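Ceramide very long chain fatty acid hydroxylase SCS7 (Saccharomyces cerevisiae, PDB 4ZR1) hydroxylates the very long chain fatty acids of ceramides, postulated to be at C-2, probably using a dinuclear zinc centre, as a membrane-embedded member of the sterol desaturase family. Local coordinates at residues Ile40-Ser45 with Leu54-Pro59; Arg82-Gly85 with Ala89-Phe92; Gly120-Asn125 with Ala214-Ala219; Thr192-Leu197 with Gly220-Tyr225. One frame throughout, in Å; residues are numbered along the deposited sequence.

Contact 1 (Ile40-Ser45 with Leu54-Pro59)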
loop_
_atom_site.group_PDB
_atom_site.type_symbol
_atom_site.label_atom_id
_atom_site.label_comp_id
_atom_site.label_asym_id
_atom_site.label_seq_id
_atom_site.Cartn_x
_atom_site.Cartn_y
_atom_site.Cartn_z
ATOM N N ILE A 40 -16.536 1.440 11.097
ATOM C CA ILE A 40 -17.303 0.557 11.970
ATOM C C ILE A 40 -16.462 -0.627 12.445
ATOM O O ILE A 40 -16.026 -1.459 11.641
ATOM C CB ILE A 40 -18.548 0.013 11.273
ATOM C CG1 ILE A 40 -19.478 1.161 10.873
ATOM C CG2 ILE A 40 -19.260 -0.973 12.189
ATOM C CD1 ILE A 40 -20.756 0.701 10.223
ATOM N N ALA A 41 -16.240 -0.696 13.752
ATOM C CA ALA A 41 -15.391 -1.731 14.326
ATOM C C ALA A 41 -15.950 -3.123 14.051
ATOM O O ALA A 41 -17.140 -3.369 14.208
ATOM C CB ALA A 41 -15.225 -1.515 15.831
ATOM N N THR A 42 -15.077 -4.025 13.624
ATOM C CA THR A 42 -15.439 -5.418 13.423
ATOM C C THR A 42 -15.669 -6.086 14.772
ATOM O O THR A 42 -14.923 -5.831 15.715
ATOM C CB THR A 42 -14.330 -6.166 12.627
ATOM O OG1 THR A 42 -14.346 -5.733 11.256
ATOM C CG2 THR A 42 -14.517 -7.676 12.682
ATOM N N ASP A 43 -16.724 -6.899 14.872
ATOM C CA ASP A 43 -16.893 -7.834 15.988
ATOM C C ASP A 43 -15.862 -8.957 15.849
ATOM O O ASP A 43 -15.944 -9.751 14.914
ATOM C CB ASP A 43 -18.315 -8.405 15.994
ATOM C CG ASP A 43 -18.626 -9.235 17.237
ATOM O OD1 ASP A 43 -17.695 -9.702 17.925
ATOM O OD2 ASP A 43 -19.824 -9.442 17.512
ATOM N N TYR A 44 -14.899 -9.036 16.769
ATOM C CA TYR A 44 -13.780 -9.966 16.590
ATOM C C TYR A 44 -14.249 -11.423 16.626
ATOM O O TYR A 44 -14.005 -12.176 15.677
ATOM C CB TYR A 44 -12.692 -9.752 17.652
ATOM C CG TYR A 44 -12.206 -8.322 17.802
ATOM C CD1 TYR A 44 -12.437 -7.375 16.807
ATOM C CD2 TYR A 44 -11.509 -7.920 18.944
ATOM C CE1 TYR A 44 -12.002 -6.071 16.947
ATOM C CE2 TYR A 44 -11.069 -6.619 19.094
ATOM C CZ TYR A 44 -11.319 -5.698 18.091
ATOM O OH TYR A 44 -10.885 -4.404 18.223
ATOM N N SER A 45 -14.916 -11.814 17.715
ATOM C CA SER A 45 -15.425 -13.180 17.863
ATOM C C SER A 45 -16.279 -13.624 16.685
ATOM O O SER A 45 -16.084 -14.710 16.141
ATOM C CB SER A 45 -16.240 -13.328 19.148
ATOM O OG SER A 45 -15.404 -13.414 20.280
ATOM N N LEU A 54 -8.399 -14.956 10.604
ATOM C CA LEU A 54 -7.552 -14.461 11.675
ATOM C C LEU A 54 -8.399 -13.925 12.827
ATOM O O LEU A 54 -9.458 -13.324 12.622
ATOM C CB LEU A 54 -6.613 -13.362 11.165
ATOM C CG LEU A 54 -5.564 -13.726 10.111
ATOM C CD1 LEU A 54 -4.878 -12.463 9.636
ATOM C CD2 LEU A 54 -4.531 -14.719 10.631
ATOM N N ASP A 55 -7.922 -14.151 14.041
ATOM C CA ASP A 55 -8.569 -13.627 15.228
ATOM C C ASP A 55 -7.960 -12.270 15.530
ATOM O O ASP A 55 -6.835 -12.186 16.029
ATOM C CB ASP A 55 -8.402 -14.601 16.397
ATOM C CG ASP A 55 -9.066 -14.119 17.680
ATOM O OD1 ASP A 55 -9.772 -13.083 17.648
ATOM O OD2 ASP A 55 -8.890 -14.800 18.725
ATOM N N LEU A 56 -8.706 -11.213 15.213
ATOM C CA LEU A 56 -8.242 -9.839 15.441
ATOM C C LEU A 56 -7.839 -9.537 16.881
ATOM O O LEU A 56 -7.103 -8.592 17.131
ATOM C CB LEU A 56 -9.320 -8.838 15.039
ATOM C CG LEU A 56 -9.472 -8.486 13.561
ATOM C CD1 LEU A 56 -10.526 -7.404 13.354
ATOM C CD2 LEU A 56 -8.142 -8.038 13.006
ATOM N N ASN A 57 -8.339 -10.337 17.815
ATOM C CA ASN A 57 -8.101 -10.135 19.236
ATOM C C ASN A 57 -6.681 -10.581 19.620
ATOM O O ASN A 57 -6.145 -10.201 20.669
ATOM C CB ASN A 57 -9.141 -10.896 20.063
ATOM C CG ASN A 57 -9.528 -10.157 21.319
ATOM O OD1 ASN A 57 -9.660 -8.943 21.306
ATOM N ND2 ASN A 57 -9.698 -10.877 22.406
ATOM N N ARG A 58 -6.058 -11.356 18.743
ATOM C CA ARG A 58 -4.767 -11.956 19.039
ATOM C C ARG A 58 -3.758 -11.483 18.001
ATOM O O ARG A 58 -4.141 -11.215 16.863
ATOM C CB ARG A 58 -4.890 -13.483 19.038
ATOM C CG ARG A 58 -5.828 -14.064 20.089
ATOM C CD ARG A 58 -5.184 -14.057 21.455
ATOM N NE ARG A 58 -5.868 -14.936 22.391
ATOM C CZ ARG A 58 -6.432 -14.540 23.528
ATOM N NH1 ARG A 58 -7.016 -15.427 24.332
ATOM N NH2 ARG A 58 -6.397 -13.267 23.874
ATOM N N PRO A 59 -2.470 -11.379 18.384
ATOM C CA PRO A 59 -1.447 -10.873 17.446
ATOM C C PRO A 59 -1.509 -11.615 16.112
ATOM O O PRO A 59 -1.576 -12.848 16.097
ATOM C CB PRO A 59 -0.121 -11.143 18.175
ATOM C CG PRO A 59 -0.491 -11.156 19.642
ATOM C CD PRO A 59 -1.906 -11.729 19.703
#
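An Asx turn within a type I beta turn, Asp-55 to Arg-58, sets Leu-56 and Asn-57 against the ring of Tyr-44 at the start of helix 44-51, on the surface of the part taken to be cytoplasmic. Asp-55 OD1 accepts from Asn-57 N at 3.1 Å, the N-H coming from above the carboxylate plane, and Arg-58 N closes the turn on Asp-55 O at 2.9 Å. With a chi1 of -52°, CG of Tyr-44 lies anti to the carbonyl carbon, which carries the ring toward Leu-56. Leu-56 makes a CH-pi contact, its CB 4.2 Å from the centroid of the Tyr-44 ring and offset toward the rim; its CD1 runs on to Thr-42 CG2 at 4.1 Å. Asn-57 comes at the ring edge, with OD1 3.2 Å from Tyr-44 CD2 and the amide plane turned 45° from the ring. The phenol OH is anchored on the carbonyl of Tyr-84, and Thr-42 OG1 on the backbone N of His-83. Replacing Tyr-44 by alanine would probably leave Leu-56 CB without its ring face and the Tyr-84 carbonyl without this donor. Dispersion thus dominates across the segments, while hydrogen bonds shape the turn and fix the ring's far end.

Contact 2 (Arg82-Gly85 with Ala89-Phe92)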
loop_
_atom_site.group_PDB
_atom_site.type_symbol
_atom_site.label_atom_id
_atom_site.label_comp_id
_atom_site.label_asym_id
_atom_site.label_seq_id
_atom_site.Cartn_x
_atom_site.Cartn_y
_atom_site.Cartn_z
ATOM N N ARG A 82 -11.378 -5.568 7.267
ATOM C CA ARG A 82 -11.986 -5.481 8.579
ATOM C C ARG A 82 -11.590 -4.136 9.182
ATOM O O ARG A 82 -10.881 -3.355 8.550
ATOM C CB ARG A 82 -11.535 -6.635 9.482
ATOM C CG ARG A 82 -11.013 -7.857 8.745
ATOM C CD ARG A 82 -12.118 -8.717 8.152
ATOM N NE ARG A 82 -11.560 -9.792 7.336
ATOM C CZ ARG A 82 -12.009 -11.041 7.347
ATOM N NH1 ARG A 82 -11.447 -11.964 6.580
ATOM N NH2 ARG A 82 -13.018 -11.367 8.139
ATOM N N HIS A 83 -12.050 -3.866 10.397
ATOM C CA HIS A 83 -11.662 -2.658 11.112
ATOM C C HIS A 83 -11.486 -2.973 12.597
ATOM O O HIS A 83 -12.390 -3.512 13.236
ATOM C CB HIS A 83 -12.703 -1.546 10.906
ATOM C CG HIS A 83 -12.270 -0.210 11.426
ATOM N ND1 HIS A 83 -11.177 0.467 10.925
ATOM C CD2 HIS A 83 -12.770 0.567 12.416
ATOM C CE1 HIS A 83 -11.026 1.602 11.582
ATOM N NE2 HIS A 83 -11.982 1.689 12.489
ATOM N N TYR A 84 -10.321 -2.641 13.143
ATOM C CA TYR A 84 -10.034 -2.906 14.556
ATOM C C TYR A 84 -10.755 -1.945 15.497
ATOM O O TYR A 84 -10.928 -2.234 16.680
ATOM C CB TYR A 84 -8.531 -2.835 14.813
ATOM C CG TYR A 84 -8.113 -3.371 16.159
ATOM C CD1 TYR A 84 -8.113 -4.741 16.413
ATOM C CD2 TYR A 84 -7.695 -2.518 17.169
ATOM C CE1 TYR A 84 -7.729 -5.245 17.647
ATOM C CE2 TYR A 84 -7.302 -3.016 18.404
ATOM C CZ TYR A 84 -7.325 -4.380 18.636
ATOM O OH TYR A 84 -6.945 -4.879 19.858
ATOM N N GLY A 85 -11.177 -0.802 14.967
ATOM C CA GLY A 85 -11.767 0.241 15.779
ATOM C C GLY A 85 -10.830 1.424 15.882
ATOM O O GLY A 85 -10.026 1.663 14.985
ATOM N N ALA A 89 -4.663 -2.888 15.581
ATOM C CA ALA A 89 -4.528 -4.326 15.864
ATOM C C ALA A 89 -3.084 -4.731 16.144
ATOM O O ALA A 89 -2.153 -4.205 15.545
ATOM C CB ALA A 89 -5.077 -5.150 14.706
ATOM N N PRO A 90 -2.893 -5.669 17.072
ATOM C CA PRO A 90 -1.530 -6.101 17.393
ATOM C C PRO A 90 -0.942 -7.014 16.316
ATOM O O PRO A 90 -1.619 -7.936 15.858
ATOM C CB PRO A 90 -1.715 -6.853 18.710
ATOM C CG PRO A 90 -3.119 -7.406 18.620
ATOM C CD PRO A 90 -3.911 -6.360 17.888
ATOM N N LEU A 91 0.298 -6.758 15.909
ATOM C CA LEU A 91 0.971 -7.649 14.969
ATOM C C LEU A 91 1.877 -8.620 15.720
ATOM O O LEU A 91 1.937 -9.801 15.384
ATOM C CB LEU A 91 1.775 -6.860 13.919
ATOM C CG LEU A 91 0.969 -5.949 12.984
ATOM C CD1 LEU A 91 1.783 -5.518 11.777
ATOM C CD2 LEU A 91 -0.302 -6.611 12.541
ATOM N N PHE A 92 2.575 -8.110 16.734
ATOM C CA PHE A 92 3.446 -8.922 17.582
ATOM C C PHE A 92 2.867 -9.076 18.981
ATOM O O PHE A 92 2.933 -10.154 19.575
ATOM C CB PHE A 92 4.841 -8.308 17.700
ATOM C CG PHE A 92 5.661 -8.388 16.453
ATOM C CD1 PHE A 92 6.327 -9.557 16.118
ATOM C CD2 PHE A 92 5.810 -7.276 15.635
ATOM C CE1 PHE A 92 7.106 -9.624 14.976
ATOM C CE2 PHE A 92 6.586 -7.336 14.491
ATOM C CZ PHE A 92 7.234 -8.506 14.162
#
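A chi1 of -168°, which swings CG of Tyr-84 to the far side from the backbone N, and a chi2 of 73° lay the phenol ring flat against the backbone of Ala-89. A CH-pi contact forms here inside the long loop between helices 71-78 and 106-125, which doubles back so that Tyr-84 meets Ala-89 five residues on. Ala-89 CA stands over the middle of the ring, 3.6 Å from its centroid and only 7° off the normal. The rest of the alanine spreads over the same face: its N lies 3.4 Å from Tyr-84 CD2, and its CB lies 3.5 Å from Tyr-84 CD1 across the ring. Pro-90 comes in obliquely by the phenol end, its side chain crossing the tyrosine at about a right angle. The opposite face of the Tyr-84 ring is met by the Tyr-44 ring, nearly parallel to it, so the phenol is held between an aromatic neighbour and a stretch of main chain. Next along, Gly-85 has backbone angles at which any CB would press on the carbonyl O of Tyr-84, which suits glycine. The Ala-89 carbonyl accepts from Arg-186, and Arg-82 makes a salt bridge with Asp-47 of helix 44-51, tying the two segments to their surroundings. At the polar end of the ring, Pro-90 CD comes 3.9 Å from Tyr-84 OH.

Contact 3 (Gly120-Asn125 with Ala214-Ala219)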
loop_
_atom_site.group_PDB
_atom_site.type_symbol
_atom_site.label_atom_id
_atom_site.label_comp_id
_atom_site.label_asym_id
_atom_site.label_seq_id
_atom_site.Cartn_x
_atom_site.Cartn_y
_atom_site.Cartn_z
ATOM N N GLY A 120 20.417 19.352 -3.582
ATOM C CA GLY A 120 21.319 20.459 -3.314
ATOM C C GLY A 120 22.730 20.207 -3.828
ATOM O O GLY A 120 23.367 21.121 -4.343
ATOM N N VAL A 121 23.208 18.969 -3.685
ATOM C CA VAL A 121 24.508 18.556 -4.200
ATOM C C VAL A 121 24.560 18.710 -5.713
ATOM O O VAL A 121 25.511 19.268 -6.264
ATOM C CB VAL A 121 24.829 17.083 -3.852
ATOM C CG1 VAL A 121 26.056 16.606 -4.624
ATOM C CG2 VAL A 121 25.020 16.902 -2.352
ATOM N N ALA A 122 23.533 18.200 -6.380
ATOM C CA ALA A 122 23.440 18.293 -7.827
ATOM C C ALA A 122 23.448 19.751 -8.316
ATOM O O ALA A 122 24.062 20.064 -9.336
ATOM C CB ALA A 122 22.191 17.576 -8.311
ATOM N N LEU A 123 22.787 20.639 -7.581
ATOM C CA LEU A 123 22.678 22.041 -7.985
ATOM C C LEU A 123 23.969 22.845 -7.778
ATOM O O LEU A 123 24.017 24.022 -8.113
ATOM C CB LEU A 123 21.532 22.725 -7.230
ATOM C CG LEU A 123 20.114 22.299 -7.612
ATOM C CD1 LEU A 123 19.110 22.807 -6.591
ATOM C CD2 LEU A 123 19.750 22.804 -8.997
ATOM N N LYS A 124 25.012 22.221 -7.241
ATOM C CA LYS A 124 26.290 22.909 -7.027
ATOM C C LYS A 124 27.367 22.310 -7.949
ATOM O O LYS A 124 28.472 22.825 -8.065
ATOM C CB LYS A 124 26.690 22.800 -5.547
ATOM C CG LYS A 124 28.151 23.119 -5.095
ATOM C CD LYS A 124 28.860 24.341 -5.705
ATOM C CE LYS A 124 30.244 24.525 -5.104
ATOM N NZ LYS A 124 30.998 23.229 -5.161
ATOM N N ASN A 125 27.038 21.240 -8.657
ATOM C CA ASN A 125 28.055 20.559 -9.443
ATOM C C ASN A 125 27.621 20.302 -10.869
ATOM O O ASN A 125 28.281 19.577 -11.622
ATOM C CB ASN A 125 28.423 19.252 -8.761
ATOM C CG ASN A 125 28.965 19.470 -7.368
ATOM O OD1 ASN A 125 30.137 19.801 -7.203
ATOM N ND2 ASN A 125 28.112 19.308 -6.356
ATOM N N ALA A 214 22.744 11.367 -10.876
ATOM C CA ALA A 214 22.118 10.419 -9.969
ATOM C C ALA A 214 21.584 11.156 -8.754
ATOM O O ALA A 214 20.498 10.854 -8.281
ATOM C CB ALA A 214 23.093 9.342 -9.558
ATOM N N TYR A 215 22.344 12.132 -8.264
ATOM C CA TYR A 215 21.888 12.961 -7.160
ATOM C C TYR A 215 20.551 13.606 -7.475
ATOM O O TYR A 215 19.606 13.500 -6.689
ATOM C CB TYR A 215 22.922 14.031 -6.821
ATOM C CG TYR A 215 24.037 13.502 -5.959
ATOM C CD1 TYR A 215 23.898 13.430 -4.578
ATOM C CD2 TYR A 215 25.221 13.053 -6.524
ATOM C CE1 TYR A 215 24.902 12.934 -3.790
ATOM C CE2 TYR A 215 26.236 12.556 -5.740
ATOM C CZ TYR A 215 26.069 12.501 -4.375
ATOM O OH TYR A 215 27.085 12.006 -3.598
ATOM N N ALA A 216 20.471 14.254 -8.632
ATOM C CA ALA A 216 19.250 14.943 -9.050
ATOM C C ALA A 216 18.132 13.955 -9.363
ATOM O O ALA A 216 16.978 14.175 -8.994
ATOM C CB ALA A 216 19.528 15.820 -10.260
ATOM N N GLY A 217 18.478 12.871 -10.052
ATOM C CA GLY A 217 17.507 11.855 -10.422
ATOM C C GLY A 217 16.948 11.118 -9.216
ATOM O O GLY A 217 15.736 10.935 -9.100
ATOM N N PHE A 218 17.829 10.686 -8.316
ATOM C CA PHE A 218 17.392 10.009 -7.107
ATOM C C PHE A 218 16.572 10.940 -6.218
ATOM O O PHE A 218 15.592 10.509 -5.606
ATOM C CB PHE A 218 18.581 9.462 -6.309
ATOM C CG PHE A 218 18.184 8.810 -5.022
ATOM C CD1 PHE A 218 17.568 7.560 -5.026
ATOM C CD2 PHE A 218 18.404 9.445 -3.808
ATOM C CE1 PHE A 218 17.184 6.947 -3.834
ATOM C CE2 PHE A 218 18.026 8.833 -2.608
ATOM C CZ PHE A 218 17.410 7.586 -2.628
ATOM N N ALA A 219 16.969 12.209 -6.140
ATOM C CA ALA A 219 16.238 13.146 -5.298
ATOM C C ALA A 219 14.783 13.198 -5.754
ATOM O O ALA A 219 13.868 13.204 -4.932
ATOM C CB ALA A 219 16.876 14.530 -5.338
#
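Val-121 lies over the flat of the Tyr-215 ring, with the two side chains meeting at a slant, where transmembrane helices TM1 and TM4 pack near what is taken to be the lumenal side. The helical segments run roughly antiparallel, 147° between their N-to-C directions, with axes 8.1 Å apart at closest approach. Of the valine's two methyls it is CG1, carried opposite the backbone N by a chi1 of 169°, that sits above the ring centre, 3.8 Å from the centroid in a CH-pi contact. Val-121 CB lies toward one side of the same ring, 3.8 Å from Tyr-215 CD1. Beside this pair the helices meet through small groups: Ala-122 CB touches Ala-216 CB at 3.7 Å and also Tyr-215 CB at 3.9 Å, and these short side chains let the Ala-122 and Ala-216 backbones come close. Phe-206 meets the tyrosine ring edge-to-face and His-118 joins it as well, while Met-119 and Leu-134 pack on Ala-216. A serine at Tyr-215 is likely to leave Val-121 CG1 without the ring it rests on and to open a gap between the helices beside the alanine pair. All that crosses the interface is thus apolar or aromatic, as suits helices within a membrane. Within the 120-125 segment, Val-121 O takes two donors from opposite faces of its plane, the backbone Lys-124 N and the side-chain Asn-125 ND2, the latter at 2.6 Å, with Val-121 O lying in the plane of the Asn-125 amide.

Contact 4 (Thr192-Leu197 with Gly220-Tyr225). With TRD (tridecane), chain K.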
loop_
_atom_site.group_PDB
_atom_site.type_symbol
_atom_site.label_atom_id
_atom_site.label_comp_id
_atom_site.label_asym_id
_atom_site.label_seq_id
_atom_site.Cartn_x
_atom_site.Cartn_y
_atom_site.Cartn_z
ATOM N N THR A 192 12.089 1.431 8.084
ATOM C CA THR A 192 12.790 0.153 8.121
ATOM C C THR A 192 12.505 -0.668 6.864
ATOM O O THR A 192 13.428 -1.176 6.227
ATOM C CB THR A 192 12.406 -0.660 9.372
ATOM O OG1 THR A 192 12.766 0.076 10.548
ATOM C CG2 THR A 192 13.135 -1.979 9.387
ATOM N N LEU A 193 11.236 -0.797 6.488
ATOM C CA LEU A 193 10.937 -1.518 5.255
ATOM C C LEU A 193 11.295 -0.707 4.018
ATOM O O LEU A 193 11.748 -1.276 3.023
ATOM C CB LEU A 193 9.466 -1.930 5.163
ATOM C CG LEU A 193 8.926 -2.977 6.135
ATOM C CD1 LEU A 193 7.489 -3.340 5.759
ATOM C CD2 LEU A 193 9.811 -4.211 6.208
ATOM N N PHE A 194 11.084 0.610 4.062
ATOM C CA PHE A 194 11.349 1.420 2.879
ATOM C C PHE A 194 12.820 1.320 2.450
ATOM O O PHE A 194 13.127 1.212 1.260
ATOM C CB PHE A 194 10.972 2.881 3.101
ATOM C CG PHE A 194 11.358 3.761 1.945
ATOM C CD1 PHE A 194 10.610 3.749 0.775
ATOM C CD2 PHE A 194 12.495 4.554 2.002
ATOM C CE1 PHE A 194 10.980 4.517 -0.311
ATOM C CE2 PHE A 194 12.868 5.334 0.915
ATOM C CZ PHE A 194 12.112 5.312 -0.242
ATOM N N VAL A 195 13.717 1.336 3.428
ATOM C CA VAL A 195 15.151 1.242 3.181
ATOM C C VAL A 195 15.544 -0.041 2.434
ATOM O O VAL A 195 16.348 -0.005 1.501
ATOM C CB VAL A 195 15.920 1.330 4.509
ATOM C CG1 VAL A 195 17.390 1.008 4.308
ATOM C CG2 VAL A 195 15.730 2.713 5.132
ATOM N N ILE A 196 14.969 -1.166 2.843
ATOM C CA ILE A 196 15.192 -2.449 2.177
ATOM C C ILE A 196 14.782 -2.434 0.699
ATOM O O ILE A 196 15.440 -3.054 -0.136
ATOM C CB ILE A 196 14.405 -3.577 2.869
ATOM C CG1 ILE A 196 14.802 -3.719 4.331
ATOM C CG2 ILE A 196 14.599 -4.882 2.157
ATOM C CD1 ILE A 196 13.849 -4.633 5.103
ATOM N N LEU A 197 13.689 -1.742 0.383
ATOM C CA LEU A 197 13.149 -1.717 -0.983
ATOM C C LEU A 197 13.852 -0.678 -1.840
ATOM O O LEU A 197 14.088 -0.881 -3.027
ATOM C CB LEU A 197 11.651 -1.421 -0.960
ATOM C CG LEU A 197 10.761 -2.403 -0.206
ATOM C CD1 LEU A 197 9.397 -1.790 0.010
ATOM C CD2 LEU A 197 10.631 -3.695 -0.991
ATOM N N GLY A 220 14.580 13.210 -7.070
ATOM C CA GLY A 220 13.251 13.258 -7.651
ATOM C C GLY A 220 12.417 12.006 -7.400
ATOM O O GLY A 220 11.259 12.094 -6.994
ATOM N N GLY A 221 13.003 10.843 -7.659
ATOM C CA GLY A 221 12.347 9.584 -7.377
ATOM C C GLY A 221 11.952 9.475 -5.910
ATOM O O GLY A 221 10.860 8.991 -5.581
ATOM N N LEU A 222 12.832 9.943 -5.025
ATOM C CA LEU A 222 12.558 9.886 -3.599
ATOM C C LEU A 222 11.421 10.843 -3.229
ATOM O O LEU A 222 10.530 10.476 -2.446
ATOM C CB LEU A 222 13.819 10.204 -2.794
ATOM C CG LEU A 222 13.665 10.080 -1.279
ATOM C CD1 LEU A 222 13.236 8.686 -0.918
ATOM C CD2 LEU A 222 14.963 10.426 -0.601
ATOM N N PHE A 223 11.442 12.049 -3.804
ATOM C CA PHE A 223 10.391 13.050 -3.567
ATOM C C PHE A 223 9.036 12.531 -4.039
ATOM O O PHE A 223 8.006 12.759 -3.405
ATOM C CB PHE A 223 10.724 14.364 -4.280
ATOM C CG PHE A 223 9.647 15.412 -4.173
ATOM C CD1 PHE A 223 9.495 16.161 -3.015
ATOM C CD2 PHE A 223 8.792 15.656 -5.232
ATOM C CE1 PHE A 223 8.508 17.120 -2.917
ATOM C CE2 PHE A 223 7.813 16.618 -5.141
ATOM C CZ PHE A 223 7.671 17.355 -3.982
ATOM N N GLY A 224 9.055 11.826 -5.162
ATOM C CA GLY A 224 7.863 11.217 -5.703
ATOM C C GLY A 224 7.316 10.169 -4.766
ATOM O O GLY A 224 6.102 10.073 -4.602
ATOM N N TYR A 225 8.203 9.394 -4.140
ATOM C CA TYR A 225 7.766 8.404 -3.157
ATOM C C TYR A 225 7.036 9.073 -1.992
ATOM O O TYR A 225 5.970 8.613 -1.569
ATOM C CB TYR A 225 8.935 7.580 -2.605
ATOM C CG TYR A 225 8.577 7.037 -1.248
ATOM C CD1 TYR A 225 7.658 5.997 -1.122
ATOM C CD2 TYR A 225 9.103 7.601 -0.082
ATOM C CE1 TYR A 225 7.289 5.517 0.130
ATOM C CE2 TYR A 225 8.733 7.128 1.172
ATOM C CZ TYR A 225 7.824 6.088 1.268
ATOM O OH TYR A 225 7.444 5.619 2.497
HETATM C C1 TRD K . 9.756 1.636 -2.947
HETATM C C2 TRD K . 11.092 1.964 -3.604
HETATM C C3 TRD K . 11.217 3.471 -3.776
HETATM C C4 TRD K . 12.300 3.848 -4.772
HETATM C C5 TRD K . 12.496 5.356 -4.785
HETATM C C6 TRD K . 13.720 5.707 -5.605
HETATM C C7 TRD K . 13.319 6.202 -6.984
HETATM C C8 TRD K . 14.446 6.034 -7.995
HETATM C C9 TRD K . 14.328 7.082 -9.095
HETATM C C10 TRD K . 15.309 6.868 -10.235
HETATM C C11 TRD K . 15.208 7.996 -11.248
HETATM C C12 TRD K . 16.239 7.821 -12.354
HETATM C C13 TRD K . 16.259 8.990 -13.334
#
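Both segments are helical, 192-197 in TM3 and 220-225 in TM4, and their backbones stay well apart: the nearest CA atoms, those of Phe-194 and Tyr-225, are 9.9 Å from each other. The TM4 segment keeps regular bonds, with Gly-224 N to Gly-220 O at 2.9 Å and Tyr-225 N to Gly-221 O at 3.0 Å. Large side chains span the distance. Phe-194 and Tyr-225 each have CG carried away from the backbone N, and from their two helices they pass alongside each other, pointing opposite ways, into a face-to-face stack, centroids 4.2 Å apart and planes 23° from parallel. The overlap is offset: Phe-194 CE1 stands over the centre of the tyrosine ring, whereas Tyr-225 CE2 lies nearer the rim of the phenylalanine. Leu-222 CD1 comes up obliquely to Phe-194 CZ, at 3.6 Å. A bound tridecane meets the same phenylalanine, C3 lying 3.6 Å from Phe-194 CE1, and then runs along TM4, where its C7 is 3.5 Å from Gly-221 CA. A CB on Gly-221 would fall against C9, consistent with the alkane lying this close because the residue is glycine. Trp-111 of TM1 also meets the Phe-194 ring, and Tyr-225 OH makes a weak hydrogen bond to Asp-229. The side chain of Tyr-225 is about 8 Å from that of the zinc ligand His-232. Phe-194 both stacks on Tyr-225 and touches the alkane, so dispersion between apolar and aromatic groups holds the contact, a surface suited to an alkyl chain.

How the contacts relate
Contacts 1 and 2 lie in the part assigned to the cytoplasm and touch each other, so the two form one packed patch; contact 1 is a surface contact, contact 2 partly buried. Contacts 3 and 4 belong to the transmembrane helices and share helix 211-236, with centres about 16 Å apart; contact 4 is buried and contact 3 partly so. Contacts 1 and 3 are farthest apart, about 47 Å between centres, on opposite sides of the chain's centre. Rings packed against carbon recur in all four, but polar turns and loop backbone frame the first pair, whereas small residues, aromatic stacking and bound alkane mark the membrane pair.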